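Local coordinates for protein butyryl-CoA dehydrogenase (Marinomonas mediterranea, PDB 6CXT) that belongs to the acyl-CoA dehydrogenase family of flavoproteins and binds flavin-adenine dinucleotide together with the ligand FK4, at residues Glu104-Gln109 with Tyr223-Glu228; Gly152-Val157 with Tyr166-Thr171; Gln181-Val186 with Ala232-Ala237. All blocks are in the same frame, centred on the assembly; numbering follows the deposited sequence.

Interaction 1: residues Glu104-Gln109 with Tyr223-Glu228; sequences ETLKHQ and YALGRE
L106 and Y223 form the greater part of this contact, in which the start of helix 104-114, from the all-helical N-terminal domain of the acyl-CoA dehydrogenase fold, lies over the edge of the beta domain at strand 224-225. The two segments are closest at these residues, their CA atoms 7.1 Å apart. L106 points its side chain at the other segment and forks there. One methyl, CD1, meets the aromatic ring obliquely, 3.6 Å from CD1 of Y223, and the other, CD2, lies 3.6 Å from CD1 of L225. The leucine crosses both partners at about a right angle, and its two methyls bridge the tyrosine and the buried L225. L225 in turn rests on A183 and V185 of the neighbouring strand 181-187, and backbone hydrogen bonds join Y223 and L225 to that strand.

Away from L106, E104 forms a salt bridge with K107, and both reach Y55, so the charged groups stay clear of the apolar patch. One turn on from L106 and T105, the more exposed Q109 supplies the polar part of the contact. Its chain is extended, with CG turned away from its own backbone N (chi1 -166°), which carries the amide out to the far end of the tyrosine. Amide and ring planes stand 85° apart, yet the phenol oxygen lies in the amide plane: NE2 of Q109 donates to OH of Y223 over 3.3 Å, with an N-H...O angle of 145°.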
loop_
_atom_site.group_PDB
_atom_site.type_symbol
_atom_site.label_atom_id
_atom_site.label_comp_id
_atom_site.label_asym_id
_atom_site.label_seq_id
_atom_site.Cartn_x
_atom_site.Cartn_y
_atom_site.Cartn_z
ATOM N N GLU B 104 9.843 1.644 -49.004
ATOM C CA GLU B 104 8.711 2.364 -49.598
ATOM C C GLU B 104 7.697 1.452 -50.282
ATOM O O GLU B 104 6.495 1.731 -50.235
ATOM C CB GLU B 104 9.194 3.423 -50.607
ATOM C CG GLU B 104 10.048 4.512 -49.982
ATOM C CD GLU B 104 9.338 5.234 -48.834
ATOM O OE1 GLU B 104 8.189 5.691 -49.049
ATOM O OE2 GLU B 104 9.946 5.350 -47.736
ATOM N N THR B 105 8.181 0.373 -50.906
ATOM C CA THR B 105 7.303 -0.576 -51.593
ATOM C C THR B 105 6.455 -1.385 -50.588
ATOM O O THR B 105 5.225 -1.507 -50.738
ATOM C CB THR B 105 8.051 -1.428 -52.671
ATOM O OG1 THR B 105 9.076 -2.229 -52.073
ATOM C CG2 THR B 105 8.722 -0.484 -53.686
ATOM N N LEU B 106 7.112 -1.890 -49.546
ATOM C CA LEU B 106 6.386 -2.562 -48.453
ATOM C C LEU B 106 5.298 -1.650 -47.820
ATOM O O LEU B 106 4.122 -2.059 -47.709
ATOM C CB LEU B 106 7.356 -3.178 -47.431
ATOM C CG LEU B 106 6.715 -4.268 -46.537
ATOM C CD1 LEU B 106 6.395 -5.585 -47.242
ATOM C CD2 LEU B 106 7.608 -4.536 -45.350
ATOM N N LYS B 107 5.655 -0.397 -47.523
ATOM C CA LYS B 107 4.687 0.558 -46.994
ATOM C C LYS B 107 3.458 0.795 -47.884
ATOM O O LYS B 107 2.323 0.751 -47.390
ATOM C CB LYS B 107 5.342 1.870 -46.584
ATOM C CG LYS B 107 6.364 1.685 -45.480
ATOM C CD LYS B 107 6.924 2.994 -44.993
ATOM C CE LYS B 107 7.683 3.733 -46.075
ATOM N NZ LYS B 107 8.632 4.725 -45.503
ATOM N N HIS B 108 3.669 1.029 -49.190
ATOM C CA HIS B 108 2.537 1.158 -50.125
ATOM C C HIS B 108 1.757 -0.122 -50.309
ATOM O O HIS B 108 0.538 -0.083 -50.472
ATOM C CB HIS B 108 2.975 1.765 -51.473
ATOM C CG HIS B 108 3.202 3.238 -51.377
ATOM N ND1 HIS B 108 4.462 3.798 -51.348
ATOM C CD2 HIS B 108 2.329 4.261 -51.208
ATOM C CE1 HIS B 108 4.353 5.110 -51.227
ATOM N NE2 HIS B 108 3.070 5.415 -51.125
ATOM N N GLN B 109 2.441 -1.252 -50.245
ATOM C CA GLN B 109 1.754 -2.540 -50.342
ATOM C C GLN B 109 0.867 -2.831 -49.103
ATOM O O GLN B 109 -0.272 -3.271 -49.244
ATOM C CB GLN B 109 2.779 -3.642 -50.491
ATOM C CG GLN B 109 2.235 -4.990 -50.939
ATOM C CD GLN B 109 3.350 -6.034 -51.011
ATOM O OE1 GLN B 109 4.369 -5.823 -51.683
ATOM N NE2 GLN B 109 3.180 -7.153 -50.290
ATOM N N TYR B 223 10.400 -8.419 -47.345
ATOM C CA TYR B 223 9.528 -8.445 -46.149
ATOM C C TYR B 223 10.271 -8.120 -44.842
ATOM O O TYR B 223 9.606 -7.947 -43.807
ATOM C CB TYR B 223 8.791 -9.803 -46.022
ATOM C CG TYR B 223 7.619 -9.898 -46.966
ATOM C CD1 TYR B 223 6.466 -9.140 -46.753
ATOM C CD2 TYR B 223 7.681 -10.724 -48.119
ATOM C CE1 TYR B 223 5.400 -9.182 -47.639
ATOM C CE2 TYR B 223 6.606 -10.793 -49.006
ATOM C CZ TYR B 223 5.475 -10.038 -48.760
ATOM O OH TYR B 223 4.440 -10.103 -49.635
ATOM N N ALA B 224 11.614 -8.048 -44.877
ATOM C CA ALA B 224 12.399 -7.608 -43.705
ATOM C C ALA B 224 12.089 -6.154 -43.409
ATOM O O ALA B 224 11.922 -5.333 -44.320
ATOM C CB ALA B 224 13.905 -7.835 -43.881
ATOM N N LEU B 225 11.962 -5.856 -42.112
ATOM C CA LEU B 225 11.851 -4.487 -41.631
ATOM C C LEU B 225 13.252 -4.051 -41.173
ATOM O O LEU B 225 13.867 -4.695 -40.301
ATOM C CB LEU B 225 10.885 -4.448 -40.446
ATOM C CG LEU B 225 9.478 -3.912 -40.610
ATOM C CD1 LEU B 225 8.919 -4.125 -42.011
ATOM C CD2 LEU B 225 8.581 -4.442 -39.495
ATOM N N GLY B 226 13.731 -2.960 -41.758
ATOM C CA GLY B 226 15.071 -2.432 -41.455
ATOM C C GLY B 226 16.151 -3.364 -41.976
ATOM O O GLY B 226 15.900 -4.161 -42.857
ATOM N N ARG B 227 17.332 -3.286 -41.396
ATOM C CA ARG B 227 18.485 -4.079 -41.809
ATOM C C ARG B 227 18.606 -5.335 -40.979
ATOM O O ARG B 227 18.096 -5.392 -39.850
ATOM C CB ARG B 227 19.765 -3.217 -41.633
ATOM C CG ARG B 227 19.937 -2.140 -42.688
ATOM C CD ARG B 227 20.874 -1.046 -42.209
ATOM N NE ARG B 227 20.110 0.159 -41.868
ATOM C CZ ARG B 227 20.451 1.074 -40.959
ATOM N NH1 ARG B 227 21.561 0.950 -40.241
ATOM N NH2 ARG B 227 19.651 2.113 -40.749
ATOM N N GLU B 228 19.296 -6.352 -41.489
ATOM C CA GLU B 228 19.692 -7.467 -40.636
ATOM C C GLU B 228 20.375 -6.935 -39.367
ATOM O O GLU B 228 21.216 -6.013 -39.436
ATOM C CB GLU B 228 20.605 -8.463 -41.359
ATOM C CG GLU B 228 20.820 -9.782 -40.595
ATOM C CD GLU B 228 21.997 -9.762 -39.591
ATOM O OE1 GLU B 228 22.998 -9.079 -39.934
ATOM O OE2 GLU B 228 21.961 -10.431 -38.490
#

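Interaction 2: residues Gly152-Val157 with Tyr166-Thr171; sequences GGKSYV and YVVYAT. With FAD (flavin-adenine dinucleotide), chain D.
K154 and V168 mark one end of the register and V157 and Y166 the other, on two strands whose axes pass 9.4 Å apart with their directions at 124°; the strands belong to different sheets and meet through side chains in the beta domain of the acyl-CoA dehydrogenase fold. K154 has the largest share of the contact. Its chain bends at chi2 (-51°) and then runs straight, which brings the ammonium group to the backbone of strand 165-171. There NZ of K154 donates to O of Y169 at 2.9 Å, with a C=O...N angle of 160°, while CE of K154 passes 4.2 Å from CG1 of V168. The same NZ forms a salt bridge with E127 and a hydrogen bond to the carbonyl of I125.

At the other end, CG1 of V157 comes to the edge of the Y166 ring, close to the ring plane and 4.2 Å from CD1 of Y166. The two side chains cross at about a right angle, and V212 of strand 209-220 packs against both. The hydroxyl of Y166 hydrogen-bonds the carbonyl of G160.

Strand 147-158 also lies beside the flavin. CB of Y156 is 3.6 Å from N10 of FAD, and the tyrosine ring meets the ribityl carbon C1' obliquely; A340 of the second subunit packs against Y156. Y156 and V157 both belong to the FAD pocket, so the strand that lines the cofactor is also joined to the neighbouring sheet. With a carboxylate and two carbonyl oxygens around it, the buried ammonium of K154 is well compensated, which would probably favour its charged form and hold its long chain in place between the sheets.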
loop_
_atom_site.group_PDB
_atom_site.type_symbol
_atom_site.label_atom_id
_atom_site.label_comp_id
_atom_site.label_asym_id
_atom_site.label_seq_id
_atom_site.Cartn_x
_atom_site.Cartn_y
_atom_site.Cartn_z
ATOM N N GLY B 152 10.423 -21.342 -35.990
ATOM C CA GLY B 152 10.304 -21.284 -34.497
ATOM C C GLY B 152 8.842 -21.091 -34.087
ATOM O O GLY B 152 7.976 -20.864 -34.944
ATOM N N GLY B 153 8.580 -21.205 -32.780
ATOM C CA GLY B 153 7.210 -20.968 -32.191
ATOM C C GLY B 153 7.148 -19.611 -31.455
ATOM O O GLY B 153 8.137 -19.175 -30.856
ATOM N N LYS B 154 6.020 -18.923 -31.562
ATOM C CA LYS B 154 5.804 -17.679 -30.867
ATOM C C LYS B 154 4.602 -17.985 -29.949
ATOM O O LYS B 154 3.620 -18.600 -30.397
ATOM C CB LYS B 154 5.567 -16.515 -31.850
ATOM C CG LYS B 154 6.824 -16.069 -32.637
ATOM C CD LYS B 154 8.045 -15.798 -31.731
ATOM C CE LYS B 154 9.121 -14.978 -32.454
ATOM N NZ LYS B 154 10.281 -14.738 -31.526
ATOM N N SER B 155 4.688 -17.615 -28.672
ATOM C CA SER B 155 3.789 -18.301 -27.735
ATOM C C SER B 155 2.469 -17.537 -27.327
ATOM O O SER B 155 1.444 -18.199 -26.975
ATOM C CB SER B 155 4.588 -18.768 -26.529
ATOM O OG SER B 155 5.114 -17.556 -26.012
ATOM N N TYR B 156 2.479 -16.217 -27.421
ATOM C CA TYR B 156 1.321 -15.407 -26.935
ATOM C C TYR B 156 1.115 -14.312 -27.943
ATOM O O TYR B 156 1.510 -13.169 -27.737
ATOM C CB TYR B 156 1.641 -14.753 -25.585
ATOM C CG TYR B 156 1.912 -15.757 -24.520
ATOM C CD1 TYR B 156 0.888 -16.628 -24.087
ATOM C CD2 TYR B 156 3.179 -15.875 -23.953
ATOM C CE1 TYR B 156 1.138 -17.585 -23.134
ATOM C CE2 TYR B 156 3.445 -16.847 -22.983
ATOM C CZ TYR B 156 2.406 -17.675 -22.570
ATOM O OH TYR B 156 2.569 -18.649 -21.636
ATOM N N VAL B 157 0.524 -14.657 -29.081
ATOM C CA VAL B 157 0.356 -13.668 -30.120
ATOM C C VAL B 157 -1.060 -13.098 -30.082
ATOM O O VAL B 157 -2.023 -13.812 -30.422
ATOM C CB VAL B 157 0.676 -14.334 -31.494
ATOM C CG1 VAL B 157 0.598 -13.307 -32.597
ATOM C CG2 VAL B 157 2.128 -14.916 -31.414
ATOM N N TYR B 166 2.104 -11.323 -39.635
ATOM C CA TYR B 166 2.821 -11.346 -38.352
ATOM C C TYR B 166 4.055 -10.505 -38.448
ATOM O O TYR B 166 4.818 -10.638 -39.407
ATOM C CB TYR B 166 3.228 -12.736 -37.987
ATOM C CG TYR B 166 2.034 -13.612 -37.871
ATOM C CD1 TYR B 166 1.233 -13.599 -36.698
ATOM C CD2 TYR B 166 1.649 -14.438 -38.941
ATOM C CE1 TYR B 166 0.098 -14.423 -36.583
ATOM C CE2 TYR B 166 0.494 -15.251 -38.841
ATOM C CZ TYR B 166 -0.264 -15.249 -37.665
ATOM O OH TYR B 166 -1.409 -16.020 -37.618
ATOM N N VAL B 167 4.265 -9.592 -37.488
ATOM C CA VAL B 167 5.613 -8.957 -37.382
ATOM C C VAL B 167 6.393 -9.859 -36.445
ATOM O O VAL B 167 6.072 -9.967 -35.255
ATOM C CB VAL B 167 5.500 -7.497 -36.880
ATOM C CG1 VAL B 167 6.862 -6.852 -36.744
ATOM C CG2 VAL B 167 4.603 -6.705 -37.793
ATOM N N VAL B 168 7.424 -10.521 -36.955
ATOM C CA VAL B 168 8.060 -11.633 -36.262
ATOM C C VAL B 168 9.498 -11.206 -36.035
ATOM O O VAL B 168 10.094 -10.611 -36.931
ATOM C CB VAL B 168 8.024 -12.890 -37.137
ATOM C CG1 VAL B 168 8.746 -14.070 -36.497
ATOM C CG2 VAL B 168 6.580 -13.242 -37.439
ATOM N N TYR B 169 10.018 -11.486 -34.834
ATOM C CA TYR B 169 11.366 -11.095 -34.448
ATOM C C TYR B 169 12.122 -12.399 -34.315
ATOM O O TYR B 169 11.664 -13.329 -33.638
ATOM C CB TYR B 169 11.349 -10.225 -33.112
ATOM C CG TYR B 169 10.717 -8.878 -33.340
ATOM C CD1 TYR B 169 9.327 -8.692 -33.230
ATOM C CD2 TYR B 169 11.487 -7.784 -33.634
ATOM C CE1 TYR B 169 8.751 -7.467 -33.494
ATOM C CE2 TYR B 169 10.917 -6.542 -33.870
ATOM C CZ TYR B 169 9.557 -6.390 -33.783
ATOM O OH TYR B 169 9.022 -5.156 -34.026
ATOM N N ALA B 170 13.272 -12.514 -35.012
ATOM C CA ALA B 170 13.942 -13.811 -35.158
ATOM C C ALA B 170 15.465 -13.611 -35.016
ATOM O O ALA B 170 15.938 -12.538 -35.304
ATOM C CB ALA B 170 13.614 -14.451 -36.517
ATOM N N THR B 171 16.179 -14.625 -34.553
ATOM C CA THR B 171 17.653 -14.511 -34.492
ATOM C C THR B 171 18.258 -14.757 -35.895
ATOM O O THR B 171 18.080 -15.852 -36.462
ATOM C CB THR B 171 18.205 -15.508 -33.492
ATOM O OG1 THR B 171 17.593 -15.233 -32.224
ATOM C CG2 THR B 171 19.759 -15.337 -33.339
HETATM P PA FAD D . 8.221 -14.112 -17.414
HETATM O O1A FAD D . 9.090 -13.210 -18.269
HETATM O O2A FAD D . 8.438 -15.605 -17.234
HETATM O O5B FAD D . 8.070 -13.397 -15.960
HETATM C C5B FAD D . 7.481 -14.070 -14.823
HETATM C C4B FAD D . 7.727 -13.127 -13.628
HETATM O O4B FAD D . 9.150 -12.895 -13.470
HETATM C C3B FAD D . 7.068 -11.770 -13.855
HETATM O O3B FAD D . 6.673 -11.346 -12.544
HETATM C C2B FAD D . 8.255 -10.890 -14.306
HETATM O O2B FAD D . 8.048 -9.470 -14.098
HETATM C C1B FAD D . 9.435 -11.507 -13.495
HETATM N N9A FAD D . 10.705 -11.153 -14.163
HETATM C C8A FAD D . 11.188 -11.644 -15.335
HETATM N N7A FAD D . 12.351 -10.984 -15.675
HETATM C C5A FAD D . 12.598 -10.048 -14.716
HETATM C C6A FAD D . 13.633 -9.022 -14.426
HETATM N N6A FAD D . 14.694 -8.798 -15.279
HETATM N N1A FAD D . 13.475 -8.274 -13.291
HETATM C C2A FAD D . 12.422 -8.433 -12.419
HETATM N N3A FAD D . 11.468 -9.369 -12.627
HETATM C C4A FAD D . 11.495 -10.175 -13.724
HETATM N N1 FAD D . 3.693 -11.228 -26.636
HETATM C C2 FAD D . 3.872 -10.988 -27.985
HETATM O O2 FAD D . 5.011 -11.267 -28.450
HETATM N N3 FAD D . 2.899 -10.493 -28.803
HETATM C C4 FAD D . 1.655 -10.260 -28.338
HETATM O O4 FAD D . 0.789 -9.823 -29.096
HETATM C C4X FAD D . 1.373 -10.510 -26.882
HETATM N N5 FAD D . 0.152 -10.335 -26.328
HETATM C C5X FAD D . -0.119 -10.627 -25.026
HETATM C C6 FAD D . -1.440 -10.414 -24.549
HETATM C C7 FAD D . -1.746 -10.729 -23.208
HETATM C C7M FAD D . -3.160 -10.536 -22.721
HETATM C C8 FAD D . -0.707 -11.263 -22.311
HETATM C C8M FAD D . -1.022 -11.581 -20.888
HETATM C C9 FAD D . 0.616 -11.446 -22.769
HETATM C C9A FAD D . 0.930 -11.133 -24.111
HETATM N N10 FAD D . 2.244 -11.328 -24.646
HETATM C C10 FAD D . 2.477 -11.025 -26.032
HETATM C "C1'" FAD D . 3.328 -11.858 -23.832
HETATM C "C2'" FAD D . 3.808 -10.760 -22.852
HETATM O "O2'" FAD D . 4.530 -9.692 -23.489
HETATM C "C3'" FAD D . 4.579 -11.432 -21.728
HETATM O "O3'" FAD D . 3.623 -12.227 -20.997
HETATM C "C4'" FAD D . 5.443 -10.549 -20.810
HETATM O "O4'" FAD D . 6.570 -9.991 -21.559
HETATM C "C5'" FAD D . 6.000 -11.354 -19.627
HETATM O "O5'" FAD D . 6.623 -12.534 -20.149
HETATM P P FAD D . 6.265 -13.930 -19.516
HETATM O O1P FAD D . 7.095 -15.027 -20.190
HETATM O O2P FAD D . 4.772 -14.199 -19.492
HETATM O O3P FAD D . 6.724 -13.900 -17.979
#

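Interaction 3: residues Gln181-Val186 with Ala232-Ala237; sequences QTAFVV and ARIFAA. With FK4 (S-[2-({N-[(2R)-2-hydroxy-4-{[(R)-hydroxy(oxo)-lambda~5~-phosphanyl]oxy}-3,3-dimethylbutanoyl]-beta-alanyl}amino)ethyl] 1H-pyrrole-2-carbothioate), chain C.
Q181 opens the contact by reaching toward A232 near the start of helix 231-245. Its chain is extended beyond CG (chi2 168°), and the amide oxygen OE1 lies 3.7 Å from CB of A232. This is a van der Waals approach; the other end of the amide, NE2, hydrogen-bonds the carbonyl of I134. A water completes the junction between the backbones, accepting from N of Q181 at 3.0 Å and from N of A232 at 2.9 Å. It thereby serves a backbone N-H of the first turn of the helix and one at the beginning of the strand.

T182 points away from the helix, as expected for the next residue of a strand, and its hydroxyl engages T172 and the backbone N of G229. A183 faces the helix again. Its methyl CB stands 4.3 Å from CG2 of I234, a small side chain against a branched one, and Y169 of the adjacent strand packs on both. Further along, F184 turns to the other side of the sheet, where its ring meets Y148 edge-to-face, and V185 packs on I98 of helix 81-101. I234 also packs against P97 and H101 of helix 81-101.

The next two helical residues touch the ligand. F235 makes an edge-to-face pair with Y169 and offers its own ring edge to FK4, its CZ 3.7 Å from C17 of FK4, with C16 of the ligand in the ring plane. CB of A236 lies 3.4 Å from O28 of FK4, on the phosphorus. Strand 181-187 thus backs a helix whose F235 and A236 line the FK4 pocket, at the junction of the beta domain and the C-terminal helical domain of the acyl-CoA dehydrogenase fold.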
loop_
_atom_site.group_PDB
_atom_site.type_symbol
_atom_site.label_atom_id
_atom_site.label_comp_id
_atom_site.label_asym_id
_atom_site.label_seq_id
_atom_site.Cartn_x
_atom_site.Cartn_y
_atom_site.Cartn_z
ATOM N N GLN B 181 19.414 -9.826 -34.192
ATOM C CA GLN B 181 18.036 -10.205 -34.466
ATOM C C GLN B 181 17.548 -9.363 -35.590
ATOM O O GLN B 181 18.084 -8.300 -35.835
ATOM C CB GLN B 181 17.141 -9.973 -33.183
ATOM C CG GLN B 181 17.481 -10.901 -32.052
ATOM C CD GLN B 181 16.832 -10.493 -30.709
ATOM O OE1 GLN B 181 16.215 -9.446 -30.625
ATOM N NE2 GLN B 181 16.976 -11.330 -29.690
ATOM N N THR B 182 16.478 -9.804 -36.266
ATOM C CA THR B 182 15.884 -9.054 -37.360
ATOM C C THR B 182 14.352 -9.172 -37.318
ATOM O O THR B 182 13.829 -10.201 -36.893
ATOM C CB THR B 182 16.447 -9.636 -38.738
ATOM O OG1 THR B 182 17.898 -9.553 -38.719
ATOM C CG2 THR B 182 15.905 -8.930 -39.941
ATOM N N ALA B 183 13.688 -8.099 -37.745
ATOM C CA ALA B 183 12.247 -8.035 -37.840
ATOM C C ALA B 183 11.780 -8.341 -39.254
ATOM O O ALA B 183 12.358 -7.826 -40.235
ATOM C CB ALA B 183 11.762 -6.656 -37.435
ATOM N N PHE B 184 10.705 -9.123 -39.353
ATOM C CA PHE B 184 10.136 -9.513 -40.659
ATOM C C PHE B 184 8.615 -9.396 -40.599
ATOM O O PHE B 184 8.017 -9.675 -39.556
ATOM C CB PHE B 184 10.429 -11.007 -40.897
ATOM C CG PHE B 184 11.891 -11.329 -41.014
ATOM C CD1 PHE B 184 12.560 -11.194 -42.253
ATOM C CD2 PHE B 184 12.601 -11.802 -39.908
ATOM C CE1 PHE B 184 13.905 -11.522 -42.359
ATOM C CE2 PHE B 184 13.958 -12.125 -40.002
ATOM C CZ PHE B 184 14.607 -11.999 -41.248
ATOM N N VAL B 185 8.004 -8.985 -41.692
ATOM C CA VAL B 185 6.553 -9.072 -41.856
ATOM C C VAL B 185 6.289 -10.382 -42.576
ATOM O O VAL B 185 6.803 -10.587 -43.688
ATOM C CB VAL B 185 6.018 -7.919 -42.708
ATOM C CG1 VAL B 185 4.520 -8.093 -42.987
ATOM C CG2 VAL B 185 6.275 -6.582 -42.031
ATOM N N VAL B 186 5.538 -11.288 -41.952
ATOM C CA VAL B 186 5.330 -12.634 -42.475
ATOM C C VAL B 186 3.848 -12.741 -42.870
ATOM O O VAL B 186 2.981 -12.758 -41.983
ATOM C CB VAL B 186 5.722 -13.712 -41.470
ATOM C CG1 VAL B 186 5.495 -15.123 -42.028
ATOM C CG2 VAL B 186 7.169 -13.531 -41.031
ATOM N N ALA B 232 16.235 -6.068 -32.434
ATOM C CA ALA B 232 16.063 -5.629 -31.040
ATOM C C ALA B 232 15.654 -4.158 -30.911
ATOM O O ALA B 232 14.754 -3.826 -30.119
ATOM C CB ALA B 232 17.290 -5.932 -30.209
ATOM N N ARG B 233 16.280 -3.279 -31.687
ATOM C CA ARG B 233 15.995 -1.848 -31.638
ATOM C C ARG B 233 14.709 -1.442 -32.318
ATOM O O ARG B 233 14.023 -0.498 -31.887
ATOM C CB ARG B 233 17.211 -1.010 -32.095
ATOM C CG ARG B 233 18.405 -1.229 -31.150
ATOM C CD ARG B 233 19.692 -0.498 -31.544
ATOM N NE ARG B 233 19.550 0.944 -31.411
ATOM C CZ ARG B 233 19.721 1.649 -30.287
ATOM N NH1 ARG B 233 20.079 1.075 -29.125
ATOM N NH2 ARG B 233 19.549 2.968 -30.349
ATOM N N ILE B 234 14.336 -2.148 -33.374
ATOM C CA ILE B 234 13.024 -1.935 -33.966
ATOM C C ILE B 234 11.927 -2.405 -32.964
ATOM O O ILE B 234 10.900 -1.749 -32.840
ATOM C CB ILE B 234 12.886 -2.689 -35.326
ATOM C CG1 ILE B 234 13.775 -1.949 -36.360
ATOM C CG2 ILE B 234 11.417 -2.698 -35.823
ATOM C CD1 ILE B 234 13.843 -2.590 -37.729
ATOM N N PHE B 235 12.167 -3.528 -32.308
ATOM C CA PHE B 235 11.208 -3.991 -31.301
ATOM C C PHE B 235 11.085 -2.924 -30.176
ATOM O O PHE B 235 9.981 -2.482 -29.833
ATOM C CB PHE B 235 11.587 -5.310 -30.703
ATOM C CG PHE B 235 10.573 -5.755 -29.687
ATOM C CD1 PHE B 235 9.247 -6.061 -30.113
ATOM C CD2 PHE B 235 10.877 -5.727 -28.307
ATOM C CE1 PHE B 235 8.259 -6.394 -29.174
ATOM C CE2 PHE B 235 9.886 -6.086 -27.370
ATOM C CZ PHE B 235 8.598 -6.418 -27.809
ATOM N N ALA B 236 12.229 -2.456 -29.655
ATOM C CA ALA B 236 12.183 -1.358 -28.675
ATOM C C ALA B 236 11.392 -0.167 -29.197
ATOM O O ALA B 236 10.600 0.443 -28.446
ATOM C CB ALA B 236 13.585 -0.948 -28.202
ATOM N N ALA B 237 11.539 0.186 -30.470
ATOM C CA ALA B 237 10.816 1.339 -30.973
ATOM C C ALA B 237 9.306 1.085 -31.077
ATOM O O ALA B 237 8.466 1.984 -30.891
ATOM C CB ALA B 237 11.347 1.766 -32.343
HETATM O O01 FK4 C . 15.058 -1.094 -24.479
HETATM P P02 FK4 C . 15.759 -2.469 -24.736
HETATM O O03 FK4 C . 15.137 -3.723 -24.026
HETATM C C04 FK4 C . 14.609 -3.580 -22.739
HETATM C C05 FK4 C . 14.607 -4.827 -21.908
HETATM C C06 FK4 C . 13.944 -4.484 -20.548
HETATM C C07 FK4 C . 16.083 -5.274 -21.723
HETATM C C08 FK4 C . 13.870 -5.992 -22.619
HETATM O O09 FK4 C . 14.130 -7.244 -22.032
HETATM C C10 FK4 C . 12.352 -5.758 -22.762
HETATM N N11 FK4 C . 11.546 -6.771 -22.098
HETATM C C12 FK4 C . 10.133 -6.634 -22.145
HETATM C C13 FK4 C . 9.521 -7.382 -23.350
HETATM C C14 FK4 C . 8.243 -6.807 -23.792
HETATM N N15 FK4 C . 7.459 -7.779 -24.421
HETATM C C16 FK4 C . 6.179 -7.392 -25.016
HETATM C C17 FK4 C . 5.803 -8.305 -26.199
HETATM S S18 FK4 C . 4.550 -7.599 -27.231
HETATM C C19 FK4 C . 3.159 -7.442 -26.110
HETATM C C20 FK4 C . 2.031 -7.059 -26.984
HETATM C C21 FK4 C . 0.687 -7.051 -26.685
HETATM C C22 FK4 C . 0.046 -6.573 -27.847
HETATM C C23 FK4 C . 1.029 -6.311 -28.833
HETATM N N24 FK4 C . 2.246 -6.592 -28.323
HETATM O O25 FK4 C . 3.165 -8.090 -25.039
HETATM O O26 FK4 C . 7.922 -5.627 -23.669
HETATM O O27 FK4 C . 11.806 -4.755 -23.336
HETATM O O28 FK4 C . 15.736 -2.721 -26.208
HETATM O O HOH W 1 18.900 -7.174 -32.944
#

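Overall arrangement
From the N terminus, helix 104-114 opens interaction 1, which closes only at strand 224-225 and so encloses nearly all of the beta domain. Interaction 2 is nested inside this loop, joining strands 147-158 and 165-171 of two sheets across a short connection. Interaction 3 follows it in series: strand 181-187 lies inside the loop of interaction 1, but its partner, helix 231-245, comes after that loop has closed, so the two cross. Strand 181-187 lies between strands 165-171 and 224-225, placing all three contacts on one sheet. Together they tie helix 104-114 of the N-terminal domain, the FAD-lining strand and the FK4-lining helix to it.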